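Local coordinates for decapping and exoribonuclease protein 1 (Kluyveromyces lactis, PDB 4GPS) that removes NAD and methylguanosine caps from the 5' ends of RNAs and degrades RNA in the 5'-to-3' direction, using a divalent metal cation, at residues T176-L181 against I210-D215; L200-Q205 against F400-D405; T170-K175 against E272-I277. All blocks are in the same frame, centred on the assembly; numbering follows the deposited sequence.

Contact 1. Residues T176-L181 against I210-D215; sequences TTFVSL and ILISVD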
loop_
_atom_site.group_PDB
_atom_site.type_symbol
_atom_site.label_atom_id
_atom_site.label_comp_id
_atom_site.label_asym_id
_atom_site.label_seq_id
_atom_site.Cartn_x
_atom_site.Cartn_y
_atom_site.Cartn_z
ATOM N N THR A 176 -4.430 20.358 -4.510
ATOM C CA THR A 176 -3.532 19.665 -5.447
ATOM C C THR A 176 -3.803 18.170 -5.171
ATOM O O THR A 176 -3.837 17.739 -4.012
ATOM C CB THR A 176 -2.043 19.951 -5.141
ATOM O OG1 THR A 176 -1.756 21.338 -5.370
ATOM C CG2 THR A 176 -1.134 19.104 -6.033
ATOM N N THR A 177 -4.047 17.382 -6.209
ATOM C CA THR A 177 -4.287 15.958 -6.000
ATOM C C THR A 177 -3.081 15.181 -6.508
ATOM O O THR A 177 -2.626 15.458 -7.608
ATOM C CB THR A 177 -5.532 15.458 -6.795
ATOM O OG1 THR A 177 -6.697 16.185 -6.387
ATOM C CG2 THR A 177 -5.774 13.979 -6.514
ATOM N N PHE A 178 -2.514 14.273 -5.708
ATOM C CA PHE A 178 -1.419 13.426 -6.226
ATOM C C PHE A 178 -2.147 12.179 -6.704
ATOM O O PHE A 178 -3.013 11.649 -5.981
ATOM C CB PHE A 178 -0.403 13.009 -5.157
ATOM C CG PHE A 178 0.510 14.114 -4.715
ATOM C CD1 PHE A 178 0.062 15.093 -3.819
ATOM C CD2 PHE A 178 1.824 14.161 -5.159
ATOM C CE1 PHE A 178 0.903 16.096 -3.366
ATOM C CE2 PHE A 178 2.673 15.161 -4.712
ATOM C CZ PHE A 178 2.215 16.135 -3.808
ATOM N N VAL A 179 -1.815 11.737 -7.917
ATOM C CA VAL A 179 -2.420 10.566 -8.572
ATOM C C VAL A 179 -1.373 9.452 -8.613
ATOM O O VAL A 179 -0.310 9.630 -9.176
ATOM C CB VAL A 179 -2.837 10.954 -10.004
ATOM C CG1 VAL A 179 -3.569 9.804 -10.704
ATOM C CG2 VAL A 179 -3.716 12.209 -9.930
ATOM N N SER A 180 -1.665 8.283 -8.060
ATOM C CA SER A 180 -0.619 7.278 -8.023
ATOM C C SER A 180 -1.057 5.846 -7.706
ATOM O O SER A 180 -2.146 5.636 -7.180
ATOM C CB SER A 180 0.402 7.753 -6.966
ATOM O OG SER A 180 1.387 6.787 -6.684
ATOM N N LEU A 181 -0.219 4.856 -8.040
ATOM C CA LEU A 181 -0.517 3.485 -7.638
ATOM C C LEU A 181 -0.189 3.486 -6.130
ATOM O O LEU A 181 0.706 4.225 -5.683
ATOM C CB LEU A 181 0.394 2.500 -8.338
ATOM C CG LEU A 181 0.274 2.583 -9.850
ATOM C CD1 LEU A 181 1.435 1.807 -10.495
ATOM C CD2 LEU A 181 -1.116 2.071 -10.271
ATOM N N ILE A 210 -0.678 16.252 -9.641
ATOM C CA ILE A 210 0.590 15.555 -9.824
ATOM C C ILE A 210 0.482 14.036 -9.985
ATOM O O ILE A 210 -0.118 13.338 -9.162
ATOM C CB ILE A 210 1.528 15.868 -8.635
ATOM C CG1 ILE A 210 1.768 17.379 -8.553
ATOM C CG2 ILE A 210 2.850 15.134 -8.796
ATOM C CD1 ILE A 210 2.360 17.866 -7.258
ATOM N N LEU A 211 1.099 13.527 -11.044
ATOM C CA LEU A 211 1.092 12.103 -11.314
ATOM C C LEU A 211 2.401 11.498 -10.866
ATOM O O LEU A 211 3.456 11.949 -11.280
ATOM C CB LEU A 211 0.923 11.857 -12.815
ATOM C CG LEU A 211 0.986 10.398 -13.261
ATOM C CD1 LEU A 211 -0.116 9.605 -12.594
ATOM C CD2 LEU A 211 0.833 10.327 -14.777
ATOM N N ILE A 212 2.338 10.481 -10.016
ATOM C CA ILE A 212 3.544 9.796 -9.543
ATOM C C ILE A 212 3.733 8.524 -10.368
ATOM O O ILE A 212 2.751 7.842 -10.682
ATOM C CB ILE A 212 3.410 9.374 -8.060
ATOM C CG1 ILE A 212 3.151 10.599 -7.190
ATOM C CG2 ILE A 212 4.674 8.646 -7.605
ATOM C CD1 ILE A 212 3.122 10.314 -5.710
ATOM N N SER A 213 4.981 8.217 -10.721
ATOM C CA SER A 213 5.319 6.998 -11.473
ATOM C C SER A 213 6.804 6.636 -11.258
ATOM O O SER A 213 7.478 7.287 -10.478
ATOM C CB SER A 213 5.016 7.170 -12.966
ATOM O OG SER A 213 5.755 8.243 -13.530
ATOM N N VAL A 214 7.310 5.603 -11.916
ATOM C CA VAL A 214 8.711 5.220 -11.741
ATOM C C VAL A 214 9.464 5.043 -13.034
ATOM O O VAL A 214 8.875 5.113 -14.106
ATOM C CB VAL A 214 8.864 3.867 -11.031
ATOM C CG1 VAL A 214 9.175 4.068 -9.569
ATOM C CG2 VAL A 214 7.616 3.028 -11.254
ATOM N N ASP A 215 10.766 4.759 -12.882
ATOM C CA ASP A 215 11.729 4.486 -13.966
ATOM C C ASP A 215 12.243 5.730 -14.693
ATOM O O ASP A 215 13.207 5.659 -15.465
ATOM C CB ASP A 215 11.128 3.515 -14.997
ATOM C CG ASP A 215 12.107 2.433 -15.443
ATOM O OD1 ASP A 215 13.314 2.726 -15.646
ATOM O OD2 ASP A 215 11.649 1.281 -15.613
#

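Contact 2. Residues L200-Q205 against F400-D405; sequences LLMTVQ and FKVQID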
loop_
_atom_site.group_PDB
_atom_site.type_symbol
_atom_site.label_atom_id
_atom_site.label_comp_id
_atom_site.label_asym_id
_atom_site.label_seq_id
_atom_site.Cartn_x
_atom_site.Cartn_y
_atom_site.Cartn_z
ATOM N N LEU A 200 11.777 8.260 -7.658
ATOM C CA LEU A 200 10.517 8.194 -8.376
ATOM C C LEU A 200 10.436 9.341 -9.369
ATOM O O LEU A 200 11.304 10.207 -9.382
ATOM C CB LEU A 200 9.328 8.303 -7.376
ATOM C CG LEU A 200 9.031 7.170 -6.377
ATOM C CD1 LEU A 200 7.937 7.549 -5.373
ATOM C CD2 LEU A 200 8.609 5.976 -7.159
ATOM N N LEU A 201 9.378 9.342 -10.184
ATOM C CA LEU A 201 9.102 10.397 -11.154
ATOM C C LEU A 201 7.779 11.013 -10.759
ATOM O O LEU A 201 6.829 10.306 -10.409
ATOM C CB LEU A 201 8.976 9.842 -12.569
ATOM C CG LEU A 201 10.244 9.265 -13.189
ATOM C CD1 LEU A 201 9.978 9.076 -14.679
ATOM C CD2 LEU A 201 11.445 10.205 -12.979
ATOM N N MET A 202 7.717 12.332 -10.802
ATOM C CA MET A 202 6.501 13.021 -10.433
ATOM C C MET A 202 6.299 14.085 -11.464
ATOM O O MET A 202 7.160 14.952 -11.658
ATOM C CB MET A 202 6.627 13.598 -9.021
ATOM C CG MET A 202 6.707 12.486 -7.991
ATOM S SD MET A 202 6.621 12.913 -6.243
ATOM C CE MET A 202 5.367 13.998 -6.276
ATOM N N THR A 203 5.164 13.979 -12.151
ATOM C CA THR A 203 4.817 14.889 -13.219
ATOM C C THR A 203 3.751 15.904 -12.837
ATOM O O THR A 203 2.653 15.529 -12.434
ATOM C CB THR A 203 4.307 14.106 -14.481
ATOM O OG1 THR A 203 5.341 13.232 -14.964
ATOM C CG2 THR A 203 3.908 15.087 -15.589
ATOM N N VAL A 204 4.071 17.191 -12.965
ATOM C CA VAL A 204 3.091 18.232 -12.684
ATOM C C VAL A 204 2.321 18.400 -13.981
ATOM O O VAL A 204 2.842 18.967 -14.952
ATOM C CB VAL A 204 3.743 19.588 -12.339
ATOM C CG1 VAL A 204 2.670 20.672 -12.244
ATOM C CG2 VAL A 204 4.505 19.487 -11.028
ATOM N N GLN A 205 1.085 17.905 -14.000
ATOM C CA GLN A 205 0.270 17.995 -15.210
ATOM C C GLN A 205 -0.206 19.433 -15.453
ATOM O O GLN A 205 -0.154 20.283 -14.568
ATOM C CB GLN A 205 -0.940 17.053 -15.107
ATOM C CG GLN A 205 -0.590 15.668 -14.578
ATOM C CD GLN A 205 -1.803 14.755 -14.441
ATOM O OE1 GLN A 205 -2.905 15.206 -14.066
ATOM N NE2 GLN A 205 -1.607 13.459 -14.735
ATOM N N PHE A 400 9.732 15.513 -13.165
ATOM C CA PHE A 400 10.856 15.626 -12.244
ATOM C C PHE A 400 11.306 14.310 -11.606
ATOM O O PHE A 400 10.482 13.456 -11.285
ATOM C CB PHE A 400 10.485 16.598 -11.099
ATOM C CG PHE A 400 10.159 17.994 -11.557
ATOM C CD1 PHE A 400 8.905 18.298 -12.084
ATOM C CD2 PHE A 400 11.128 18.989 -11.526
ATOM C CE1 PHE A 400 8.622 19.569 -12.577
ATOM C CE2 PHE A 400 10.845 20.272 -12.025
ATOM C CZ PHE A 400 9.592 20.558 -12.549
ATOM N N LYS A 401 12.613 14.147 -11.413
ATOM C CA LYS A 401 13.116 12.954 -10.749
ATOM C C LYS A 401 13.075 13.305 -9.269
ATOM O O LYS A 401 13.657 14.308 -8.852
ATOM C CB LYS A 401 14.560 12.642 -11.140
ATOM C CG LYS A 401 14.756 12.155 -12.566
ATOM C CD LYS A 401 16.113 11.469 -12.700
ATOM C CE LYS A 401 16.320 10.885 -14.095
ATOM N NZ LYS A 401 17.535 10.005 -14.114
ATOM N N VAL A 402 12.390 12.491 -8.473
ATOM C CA VAL A 402 12.288 12.768 -7.058
ATOM C C VAL A 402 13.059 11.726 -6.292
ATOM O O VAL A 402 12.845 10.504 -6.476
ATOM C CB VAL A 402 10.811 12.790 -6.588
ATOM C CG1 VAL A 402 10.761 12.934 -5.097
ATOM C CG2 VAL A 402 10.069 13.951 -7.236
ATOM N N GLN A 403 13.975 12.197 -5.442
ATOM C CA GLN A 403 14.784 11.275 -4.653
ATOM C C GLN A 403 14.889 11.636 -3.209
ATOM O O GLN A 403 14.900 12.822 -2.830
ATOM C CB GLN A 403 16.183 11.146 -5.245
ATOM C CG GLN A 403 16.128 10.488 -6.586
ATOM C CD GLN A 403 17.384 10.678 -7.369
ATOM O OE1 GLN A 403 18.441 10.186 -6.982
ATOM N NE2 GLN A 403 17.284 11.400 -8.483
ATOM N N ILE A 404 14.982 10.591 -2.401
ATOM C CA ILE A 404 15.088 10.761 -0.981
ATOM C C ILE A 404 16.164 9.838 -0.408
ATOM O O ILE A 404 16.029 8.619 -0.476
ATOM C CB ILE A 404 13.721 10.503 -0.312
ATOM C CG1 ILE A 404 12.686 11.479 -0.873
ATOM C CG2 ILE A 404 13.829 10.704 1.216
ATOM C CD1 ILE A 404 11.306 11.446 -0.111
ATOM N N ASP A 405 17.239 10.446 0.115
ATOM C CA ASP A 405 18.388 9.769 0.756
ATOM C C ASP A 405 17.913 8.876 1.865
ATOM O O ASP A 405 16.772 8.974 2.302
ATOM C CB ASP A 405 19.275 10.766 1.528
ATOM C CG ASP A 405 20.267 11.419 0.684
ATOM O OD1 ASP A 405 20.741 10.751 -0.257
ATOM O OD2 ASP A 405 20.580 12.594 0.967
#

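Contact 3. Residues T170-K175 against E272-I277; sequences TLNPEK and EIDLLI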
loop_
_atom_site.group_PDB
_atom_site.type_symbol
_atom_site.label_atom_id
_atom_site.label_comp_id
_atom_site.label_asym_id
_atom_site.label_seq_id
_atom_site.Cartn_x
_atom_site.Cartn_y
_atom_site.Cartn_z
ATOM N N THR A 170 -14.615 15.174 -10.929
ATOM C CA THR A 170 -14.983 15.116 -9.534
ATOM C C THR A 170 -13.871 15.539 -8.570
ATOM O O THR A 170 -14.084 15.577 -7.363
ATOM C CB THR A 170 -15.457 13.702 -9.173
ATOM O OG1 THR A 170 -16.353 13.230 -10.192
ATOM C CG2 THR A 170 -16.189 13.693 -7.812
ATOM N N LEU A 171 -12.690 15.872 -9.082
ATOM C CA LEU A 171 -11.624 16.264 -8.183
ATOM C C LEU A 171 -11.944 17.619 -7.558
ATOM O O LEU A 171 -12.749 18.382 -8.087
ATOM C CB LEU A 171 -10.298 16.342 -8.939
ATOM C CG LEU A 171 -9.673 15.004 -9.330
ATOM C CD1 LEU A 171 -8.428 15.265 -10.112
ATOM C CD2 LEU A 171 -9.371 14.166 -8.098
ATOM N N ASN A 172 -11.310 17.918 -6.438
ATOM C CA ASN A 172 -11.515 19.195 -5.767
ATOM C C ASN A 172 -10.541 20.204 -6.396
ATOM O O ASN A 172 -9.354 20.169 -6.120
ATOM C CB ASN A 172 -11.246 19.001 -4.280
ATOM C CG ASN A 172 -11.416 20.275 -3.461
ATOM O OD1 ASN A 172 -11.638 20.194 -2.263
ATOM N ND2 ASN A 172 -11.278 21.433 -4.077
ATOM N N PRO A 173 -11.050 21.129 -7.228
ATOM C CA PRO A 173 -10.249 22.151 -7.922
ATOM C C PRO A 173 -9.501 23.111 -7.010
ATOM O O PRO A 173 -8.652 23.873 -7.459
ATOM C CB PRO A 173 -11.283 22.883 -8.792
ATOM C CG PRO A 173 -12.448 22.917 -7.936
ATOM C CD PRO A 173 -12.476 21.501 -7.248
ATOM N N GLU A 174 -9.825 23.068 -5.727
ATOM C CA GLU A 174 -9.209 23.942 -4.739
ATOM C C GLU A 174 -7.994 23.308 -4.044
ATOM O O GLU A 174 -7.392 23.930 -3.162
ATOM C CB GLU A 174 -10.251 24.289 -3.691
ATOM C CG GLU A 174 -10.160 25.676 -3.161
ATOM C CD GLU A 174 -11.289 26.504 -3.665
ATOM O OE1 GLU A 174 -12.441 26.294 -3.225
ATOM O OE2 GLU A 174 -11.020 27.359 -4.521
ATOM N N LYS A 175 -7.660 22.071 -4.424
ATOM C CA LYS A 175 -6.529 21.363 -3.834
ATOM C C LYS A 175 -5.636 20.746 -4.895
ATOM O O LYS A 175 -6.011 20.658 -6.060
ATOM C CB LYS A 175 -7.043 20.263 -2.898
ATOM C CG LYS A 175 -7.888 20.812 -1.762
ATOM C CD LYS A 175 -8.609 19.740 -0.982
ATOM C CE LYS A 175 -7.683 19.095 0.011
ATOM N NZ LYS A 175 -8.463 18.113 0.831
ATOM N N GLU A 272 -4.821 21.257 1.638
ATOM C CA GLU A 272 -4.327 21.637 0.314
ATOM C C GLU A 272 -4.075 20.433 -0.606
ATOM O O GLU A 272 -3.919 20.586 -1.824
ATOM C CB GLU A 272 -3.015 22.414 0.455
ATOM C CG GLU A 272 -3.105 23.746 1.182
ATOM C CD GLU A 272 -1.733 24.303 1.539
ATOM O OE1 GLU A 272 -0.781 24.146 0.742
ATOM O OE2 GLU A 272 -1.601 24.912 2.623
ATOM N N ILE A 273 -4.090 19.237 -0.022
ATOM C CA ILE A 273 -3.748 18.026 -0.747
ATOM C C ILE A 273 -4.722 16.832 -0.671
ATOM O O ILE A 273 -5.137 16.461 0.410
ATOM C CB ILE A 273 -2.359 17.539 -0.219
ATOM C CG1 ILE A 273 -1.296 18.589 -0.516
ATOM C CG2 ILE A 273 -2.005 16.162 -0.789
ATOM C CD1 ILE A 273 0.019 18.322 0.265
ATOM N N ASP A 274 -5.063 16.240 -1.823
ATOM C CA ASP A 274 -5.907 15.040 -1.880
ATOM C C ASP A 274 -5.057 13.983 -2.569
ATOM O O ASP A 274 -4.087 14.318 -3.238
ATOM C CB ASP A 274 -7.185 15.208 -2.739
ATOM C CG ASP A 274 -8.279 15.974 -2.039
ATOM O OD1 ASP A 274 -8.261 16.032 -0.798
ATOM O OD2 ASP A 274 -9.163 16.518 -2.742
ATOM N N LEU A 275 -5.452 12.718 -2.427
ATOM C CA LEU A 275 -4.774 11.612 -3.071
ATOM C C LEU A 275 -5.786 10.771 -3.858
ATOM O O LEU A 275 -6.871 10.478 -3.353
ATOM C CB LEU A 275 -4.118 10.701 -2.035
ATOM C CG LEU A 275 -2.892 11.113 -1.243
ATOM C CD1 LEU A 275 -2.187 9.811 -0.801
ATOM C CD2 LEU A 275 -1.963 11.988 -2.075
ATOM N N LEU A 276 -5.454 10.396 -5.093
ATOM C CA LEU A 276 -6.332 9.534 -5.893
ATOM C C LEU A 276 -5.388 8.350 -6.126
ATOM O O LEU A 276 -4.419 8.459 -6.859
ATOM C CB LEU A 276 -6.710 10.194 -7.214
ATOM C CG LEU A 276 -7.567 9.303 -8.099
ATOM C CD1 LEU A 276 -8.958 9.146 -7.521
ATOM C CD2 LEU A 276 -7.669 9.937 -9.462
ATOM N N ILE A 277 -5.703 7.230 -5.495
ATOM C CA ILE A 277 -4.885 6.048 -5.484
ATOM C C ILE A 277 -5.507 4.824 -6.119
ATOM O O ILE A 277 -6.720 4.573 -5.970
ATOM C CB ILE A 277 -4.563 5.696 -3.995
ATOM C CG1 ILE A 277 -3.650 6.745 -3.404
ATOM C CG2 ILE A 277 -3.948 4.339 -3.857
ATOM C CD1 ILE A 277 -3.629 6.684 -1.870
HETATM O O HOH W 1 -9.163 15.952 -5.159
HETATM O O HOH W 2 -11.071 17.353 -1.158
#

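Contact 1. Residues T176-L181 against I210-D215
The phenyl ring of Phe178 is the one aromatic group here, and Ile210 and Ile212 both approach it obliquely. Ile210 gives the closer touch: its CD1 lies 3.7 Å from Phe178 CE2. The two side chains run side by side and point the same way. Phe178 CG is anti to its own carbonyl carbon (chi1 -73°), and Ile210 CG1 has the same setting, which keeps ring and branched chain alongside each other. Ile212 CD1 comes to the CD2 corner of the Phe178 ring at 4.1 Å. Beyond the two strands, Phe381 packs edge-to-face with Phe178, and Met202 touches the ring from strand 198-204. Replacing Phe178 with an alanine would probably open a gap beside Ile210 CD1 and leave Phe381 without its aromatic mate.

Val179 and Leu211 occupy the other side of the sheet. The two side chains cross at a slant, with Val179 CG1 against Leu211 CD1, and Leu160 of helix 156-167 touches both. Ser180 lies against Ile212, its OG 3.6 Å from Ile212 CB. That hydroxyl, Ser180 OG, is turned to the neighbouring Leu181 O and bonds it at 2.8 Å.

The backbones are joined by three nearly straight bonds. Ile210 N donates to Thr177 O over 2.9 Å. Val179 then uses both of its polar backbone atoms: its N reaches Ile210 O at 2.6 Å, and its O accepts from Ile212 N at 2.9 Å. Phe178 thus pairs with Ile210, and Val179 with Leu211. Strands 176-181 and 210-213 run the same way, 23° apart. This is a parallel beta ladder in the interior of the PD-(D/E)XK nuclease fold, apart from the metal-binding residues.

Contact 2. Residues L200-Q205 against F400-D405
Met202 and Val402 make the tight apolar part of this contact. Val402 CG2 lies against the extended part of the methionine chain, 3.7 Å from Met202 SD and as near to Met202 CG. The fold at chi3 (44°) then carries CE away from it. Phe400 lies on the same face of the sheet. The edge of its ring is turned to the backbone, with Met202 O near the ring plane and 3.8 Å from Phe400 CD1. Val204 CG2 makes a longer, oblique approach to the ring. Leu388 of helix 370-393 touches both Met202 and Phe400, so helix 370-393 packs on this face.

The backbones form an antiparallel ladder between strands 198-204 and 399-404, in the part of the RAI1-like nuclease domain where a strand from near the C terminus joins a much earlier one. Leu200 with Val402 and Met202 with Phe400 are hydrogen-bonded pairs. Leu201 with Lys401, between them, is a non-hydrogen-bonded pair. Val402 N gives an almost straight bond to Leu200 O at 2.7 Å, and Leu200 N returns one to Val402 O. Met202 N meets Phe400 O in the carbonyl plane at 3.0 Å. The return bond, Phe400 N to Met202 O, is as long but less straight, and its donor stands 37° out of the carbonyl plane. The short strand segments lie 134° apart, well away from exactly antiparallel.

The opposite face is looser and more open to water. Leu201 CD2 rests 3.9 Å from Lys401 CG, with the two side chains side by side and pointing the same way. Beyond CG the lysine is extended, and the residue is exposed. Ala421, near the end of the chain, also touches Leu201.

Contact 3. Residues T170-K175 against E272-I277
A type I beta turn from Asn172 to Lys175, in the loop that leads into strand 176-181, meets the beginning of strand 273-285 chiefly through a salt bridge. Lys175 NZ lies 2.7 Å from Asp274 OD1. The ammonium comes from above the carboxylate plane, 36° out of it, and the two side chains cross at about a right angle. The lysine chain bends at chi3 (80°), which brings Lys175 CE to 3.6 Å from Ile273 N and turns NZ toward the acid. Nearer the backbone, Lys175 CB packs on Glu272 O at 3.3 Å. Ser268 OG also bonds Lys175 NZ, so the charged end is held by both the hydroxyl and the carboxylate.

The turn is closed by Lys175 N bonding to Asn172 O at 3.1 Å. The loop that holds this turn links helix 156-167 to strand 176-181 of the nuclease core, and strand 273-285, farther along, carries the metal ligand Asp282. That ligand lies away from this contact.

The other carboxylate oxygen, Asp274 OD2, faces the turn through water. One water donates to Asp274 OD2 at 2.5 Å and accepts from Asn172 N at 3.2 Å, bridging the loop backbone to the acid. A second water donates to Asp274 OD2 at 2.6 Å and takes a weak bond from Lys175 NZ. Asn172 CB lies 3.6 Å from Asp274 OD2. The ammonium and both waters would probably favour the charged form of Asp274. Glu272 OE1 has its partners outside this contact, forming a salt bridge with Lys385 of helix 370-393.

In the fold
From the N terminus, the chain leaves helix 156-167, makes the turn of 170-175 and enters strand 176-181. It passes through helix 182-190 and strand 198-204, then returns as strand 210-213, where contact 1 closes the shortest loop. Contact 3 closes a longer one at 272-277, and contact 1 lies wholly within it. Contact 2 starts at 200-205 and closes only at 400-405, so it crosses both others. Strand 210-213 also bonds to 198-204, and strand 176-181 to 273-285. Contacts 1 and 2 therefore touch, as do contacts 1 and 3, while contacts 2 and 3 stay about 7 Å apart at their nearest atoms.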